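Local coordinates for protein polyketide synthase (Lyngbya majuscula 19L, PDB 3QIT) that probably releases the finished chain in curacin A biosynthesis as a decarboxylating thioesterase, with hydrolysis, sulfate elimination and formation of a terminal alkene, at residues 122-130 with 234-245. Residues are numbered along the deposited sequence; the frame is centred on the assembly and turned at random.
Sequences ELILVELPL and TTLVYGDSSKLN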
loop_
_atom_site.group_PDB
_atom_site.type_symbol
_atom_site.label_atom_id
_atom_site.label_comp_id
_atom_site.label_asym_id
_atom_site.label_seq_id
_atom_site.Cartn_x
_atom_site.Cartn_y
_atom_site.Cartn_z
ATOM N N GLU B 122 -2.501 -25.991 -12.400
ATOM C CA GLU B 122 -1.080 -26.231 -12.101
ATOM C C GLU B 122 -0.396 -24.891 -11.907
ATOM O O GLU B 122 -0.681 -23.943 -12.627
ATOM C CB GLU B 122 -0.378 -26.996 -13.233
ATOM C CG GLU B 122 1.151 -27.238 -13.014
ATOM C CD GLU B 122 1.470 -28.539 -12.263
ATOM O OE1 GLU B 122 0.624 -29.457 -12.279
ATOM O OE2 GLU B 122 2.570 -28.655 -11.677
ATOM N N LEU B 123 0.501 -24.841 -10.932
ATOM C CA LEU B 123 1.272 -23.652 -10.612
ATOM C C LEU B 123 2.700 -23.884 -11.059
ATOM O O LEU B 123 3.354 -24.817 -10.582
ATOM C CB LEU B 123 1.231 -23.424 -9.104
ATOM C CG LEU B 123 1.947 -22.215 -8.537
ATOM C CD1 LEU B 123 1.330 -20.870 -9.052
ATOM C CD2 LEU B 123 1.938 -22.271 -6.979
ATOM N N ILE B 124 3.185 -23.042 -11.967
ATOM C CA ILE B 124 4.529 -23.206 -12.548
ATOM C C ILE B 124 5.349 -21.998 -12.101
ATOM O O ILE B 124 5.067 -20.857 -12.511
ATOM C CB ILE B 124 4.474 -23.310 -14.091
ATOM C CG1 ILE B 124 3.655 -24.557 -14.465
ATOM C CG2 ILE B 124 5.900 -23.436 -14.662
ATOM C CD1 ILE B 124 2.990 -24.495 -15.779
ATOM N N LEU B 125 6.339 -22.260 -11.242
ATOM C CA LEU B 125 7.101 -21.195 -10.583
ATOM C C LEU B 125 8.494 -21.142 -11.171
ATOM O O LEU B 125 9.311 -22.016 -10.909
ATOM C CB LEU B 125 7.139 -21.441 -9.058
ATOM C CG LEU B 125 5.734 -21.537 -8.466
ATOM C CD1 LEU B 125 5.825 -21.942 -6.993
ATOM C CD2 LEU B 125 4.981 -20.206 -8.627
ATOM N N VAL B 126 8.743 -20.139 -12.016
ATOM C CA VAL B 126 10.027 -20.062 -12.711
ATOM C C VAL B 126 10.920 -19.104 -11.961
ATOM O O VAL B 126 10.580 -17.921 -11.817
ATOM C CB VAL B 126 9.862 -19.590 -14.171
ATOM C CG1 VAL B 126 11.205 -19.631 -14.917
ATOM C CG2 VAL B 126 8.864 -20.496 -14.889
ATOM N N GLU B 127 12.021 -19.638 -11.429
ATOM C CA GLU B 127 13.002 -18.842 -10.671
ATOM C C GLU B 127 12.373 -18.111 -9.492
ATOM O O GLU B 127 12.436 -16.872 -9.366
ATOM C CB GLU B 127 13.759 -17.906 -11.611
ATOM C CG GLU B 127 14.758 -18.682 -12.495
ATOM C CD GLU B 127 16.056 -18.955 -11.770
ATOM O OE1 GLU B 127 16.689 -17.955 -11.337
ATOM O OE2 GLU B 127 16.441 -20.147 -11.613
ATOM N N LEU B 128 11.774 -18.900 -8.608
ATOM C CA LEU B 128 11.132 -18.389 -7.411
ATOM C C LEU B 128 12.188 -17.896 -6.440
ATOM O O LEU B 128 13.087 -18.639 -6.091
ATOM C CB LEU B 128 10.303 -19.507 -6.754
ATOM C CG LEU B 128 9.578 -19.084 -5.476
ATOM C CD1 LEU B 128 8.332 -18.231 -5.805
ATOM C CD2 LEU B 128 9.224 -20.329 -4.647
ATOM N N PRO B 129 12.095 -16.616 -6.023
ATOM C CA PRO B 129 13.064 -16.146 -5.013
ATOM C C PRO B 129 12.626 -16.498 -3.592
ATOM O O PRO B 129 11.489 -16.912 -3.367
ATOM C CB PRO B 129 13.091 -14.625 -5.227
ATOM C CG PRO B 129 11.837 -14.283 -6.007
ATOM C CD PRO B 129 11.192 -15.558 -6.507
ATOM N N LEU B 130 13.538 -16.365 -2.638
ATOM C CA LEU B 130 13.164 -16.437 -1.239
ATOM C C LEU B 130 13.653 -15.133 -0.622
ATOM O O LEU B 130 14.738 -14.658 -0.987
ATOM C CB LEU B 130 13.840 -17.618 -0.545
ATOM C CG LEU B 130 13.262 -19.028 -0.663
ATOM C CD1 LEU B 130 14.022 -19.975 0.286
ATOM C CD2 LEU B 130 11.767 -19.045 -0.359
ATOM N N THR B 234 2.230 -28.298 -8.223
ATOM C CA THR B 234 3.217 -27.228 -8.404
ATOM C C THR B 234 4.473 -27.770 -9.060
ATOM O O THR B 234 4.852 -28.894 -8.783
ATOM C CB THR B 234 3.563 -26.572 -7.037
ATOM O OG1 THR B 234 2.371 -26.002 -6.482
ATOM C CG2 THR B 234 4.626 -25.459 -7.204
ATOM N N THR B 235 5.070 -26.977 -9.957
ATOM C CA THR B 235 6.367 -27.276 -10.542
ATOM C C THR B 235 7.297 -26.103 -10.299
ATOM O O THR B 235 6.981 -24.960 -10.716
ATOM C CB THR B 235 6.236 -27.492 -12.057
ATOM O OG1 THR B 235 5.332 -28.582 -12.282
ATOM C CG2 THR B 235 7.595 -27.820 -12.693
ATOM N N LEU B 236 8.409 -26.389 -9.608
ATOM C CA LEU B 236 9.495 -25.429 -9.421
ATOM C C LEU B 236 10.480 -25.537 -10.578
ATOM O O LEU B 236 11.065 -26.604 -10.811
ATOM C CB LEU B 236 10.207 -25.648 -8.071
ATOM C CG LEU B 236 9.355 -25.438 -6.822
ATOM C CD1 LEU B 236 9.978 -26.119 -5.580
ATOM C CD2 LEU B 236 9.131 -23.913 -6.563
ATOM N N VAL B 237 10.668 -24.439 -11.305
ATOM C CA VAL B 237 11.550 -24.439 -12.465
ATOM C C VAL B 237 12.762 -23.559 -12.205
ATOM O O VAL B 237 12.618 -22.391 -11.844
ATOM C CB VAL B 237 10.815 -23.965 -13.729
ATOM C CG1 VAL B 237 11.698 -24.113 -14.978
ATOM C CG2 VAL B 237 9.476 -24.687 -13.872
ATOM N N TYR B 238 13.956 -24.113 -12.394
ATOM C CA TYR B 238 15.187 -23.338 -12.174
ATOM C C TYR B 238 16.112 -23.379 -13.358
ATOM O O TYR B 238 16.115 -24.344 -14.130
ATOM C CB TYR B 238 15.964 -23.877 -10.983
ATOM C CG TYR B 238 15.176 -24.029 -9.719
ATOM C CD1 TYR B 238 14.933 -22.925 -8.881
ATOM C CD2 TYR B 238 14.708 -25.276 -9.322
ATOM C CE1 TYR B 238 14.218 -23.073 -7.677
ATOM C CE2 TYR B 238 13.980 -25.431 -8.137
ATOM C CZ TYR B 238 13.747 -24.328 -7.316
ATOM O OH TYR B 238 13.042 -24.502 -6.147
ATOM N N GLY B 239 16.905 -22.322 -13.504
ATOM C CA GLY B 239 17.969 -22.296 -14.498
ATOM C C GLY B 239 19.212 -22.983 -13.936
ATOM O O GLY B 239 19.642 -22.710 -12.814
ATOM N N ASP B 240 19.806 -23.873 -14.714
ATOM C CA ASP B 240 20.951 -24.622 -14.210
ATOM C C ASP B 240 22.192 -23.746 -14.045
ATOM O O ASP B 240 23.129 -24.138 -13.356
ATOM C CB ASP B 240 21.227 -25.890 -15.041
ATOM C CG ASP B 240 21.610 -25.594 -16.481
ATOM O OD1 ASP B 240 21.582 -24.419 -16.904
ATOM O OD2 ASP B 240 21.934 -26.566 -17.202
ATOM N N SER B 241 22.192 -22.564 -14.665
ATOM C CA SER B 241 23.269 -21.587 -14.435
ATOM C C SER B 241 22.794 -20.303 -13.732
ATOM O O SER B 241 23.539 -19.319 -13.636
ATOM C CB SER B 241 24.058 -21.285 -15.724
ATOM O OG SER B 241 23.236 -20.719 -16.742
ATOM N N SER B 242 21.568 -20.315 -13.217
ATOM C CA SER B 242 21.075 -19.173 -12.434
ATOM C C SER B 242 21.777 -19.092 -11.086
ATOM O O SER B 242 22.081 -20.114 -10.466
ATOM C CB SER B 242 19.575 -19.241 -12.191
ATOM O OG SER B 242 19.181 -18.145 -11.355
ATOM N N LYS B 243 22.022 -17.868 -10.638
ATOM C CA LYS B 243 22.651 -17.647 -9.346
ATOM C C LYS B 243 21.648 -17.051 -8.357
ATOM O O LYS B 243 22.009 -16.677 -7.243
ATOM C CB LYS B 243 23.893 -16.757 -9.504
ATOM C CG LYS B 243 24.889 -17.252 -10.558
ATOM C CD LYS B 243 25.628 -18.515 -10.104
ATOM C CE LYS B 243 26.272 -19.246 -11.276
ATOM N NZ LYS B 243 26.820 -20.584 -10.885
ATOM N N LEU B 244 20.380 -16.983 -8.767
ATOM C CA LEU B 244 19.321 -16.466 -7.903
ATOM C C LEU B 244 19.244 -17.245 -6.587
ATOM O O LEU B 244 19.253 -16.656 -5.497
ATOM C CB LEU B 244 17.960 -16.494 -8.613
ATOM C CG LEU B 244 16.802 -16.003 -7.745
ATOM C CD1 LEU B 244 16.921 -14.492 -7.522
ATOM C CD2 LEU B 244 15.440 -16.343 -8.352
ATOM N N ASN B 245 19.183 -18.570 -6.689
ATOM C CA ASN B 245 19.063 -19.394 -5.499
ATOM C C ASN B 245 20.369 -20.097 -5.187
ATOM O O ASN B 245 20.903 -20.850 -6.020
ATOM C CB ASN B 245 17.932 -20.411 -5.658
ATOM C CG ASN B 245 16.561 -19.766 -5.591
ATOM O OD1 ASN B 245 16.157 -19.256 -4.547
ATOM N ND2 ASN B 245 15.837 -19.784 -6.707
HETATM O O HOH W 1 17.379 -20.370 -9.149
HETATM O O HOH W 2 16.179 -16.669 -3.462
#
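Strands 122-126 and 234-239 run parallel, their axes 4.8 Å apart at closest and 13° off, zipped by a backbone ladder in which L123 O accepts from T235 N, T235 O from L125 N, L125 O from V237 N and V237 O from E127 N. On one face L125 CD1 rests against T234 CG2 (3.7 Å) and L236 CD2, beneath helix 104-115; on the other, I124 CG2 lies alongside V237 CG2 at 3.9 Å. At the N-terminal end T235 OG1 donates to E122 OE2 (2.8 Å) from the anti side, well out of the carboxylate plane; the same oxygen forms a salt bridge with K261. Just past the end of strand 122-126, E127, bent at chi2 (-82°), turns its carboxylate back to 234-245. G239 N reaches OE2 of E127 at 2.9 Å from above the carboxylate plane, and S242 OG donates a very short bond to OE1 of E127 (2.5 Å) while accepting from L244 N in an ST turn. A water links E127 OE2 to N245 ND2, whose amide also donates to L128 O (3.0 Å). A leucine in place of E127 would probably leave the G239 amide and the S242 hydroxyl without their acceptors, and H269 ND1, which bonds OE1, without its mate. An acid directly after strand 120-126, bonded to H269, is consistent with the Ser-His-Glu triad of an alpha/beta hydrolase, S103 being the likely nucleophile.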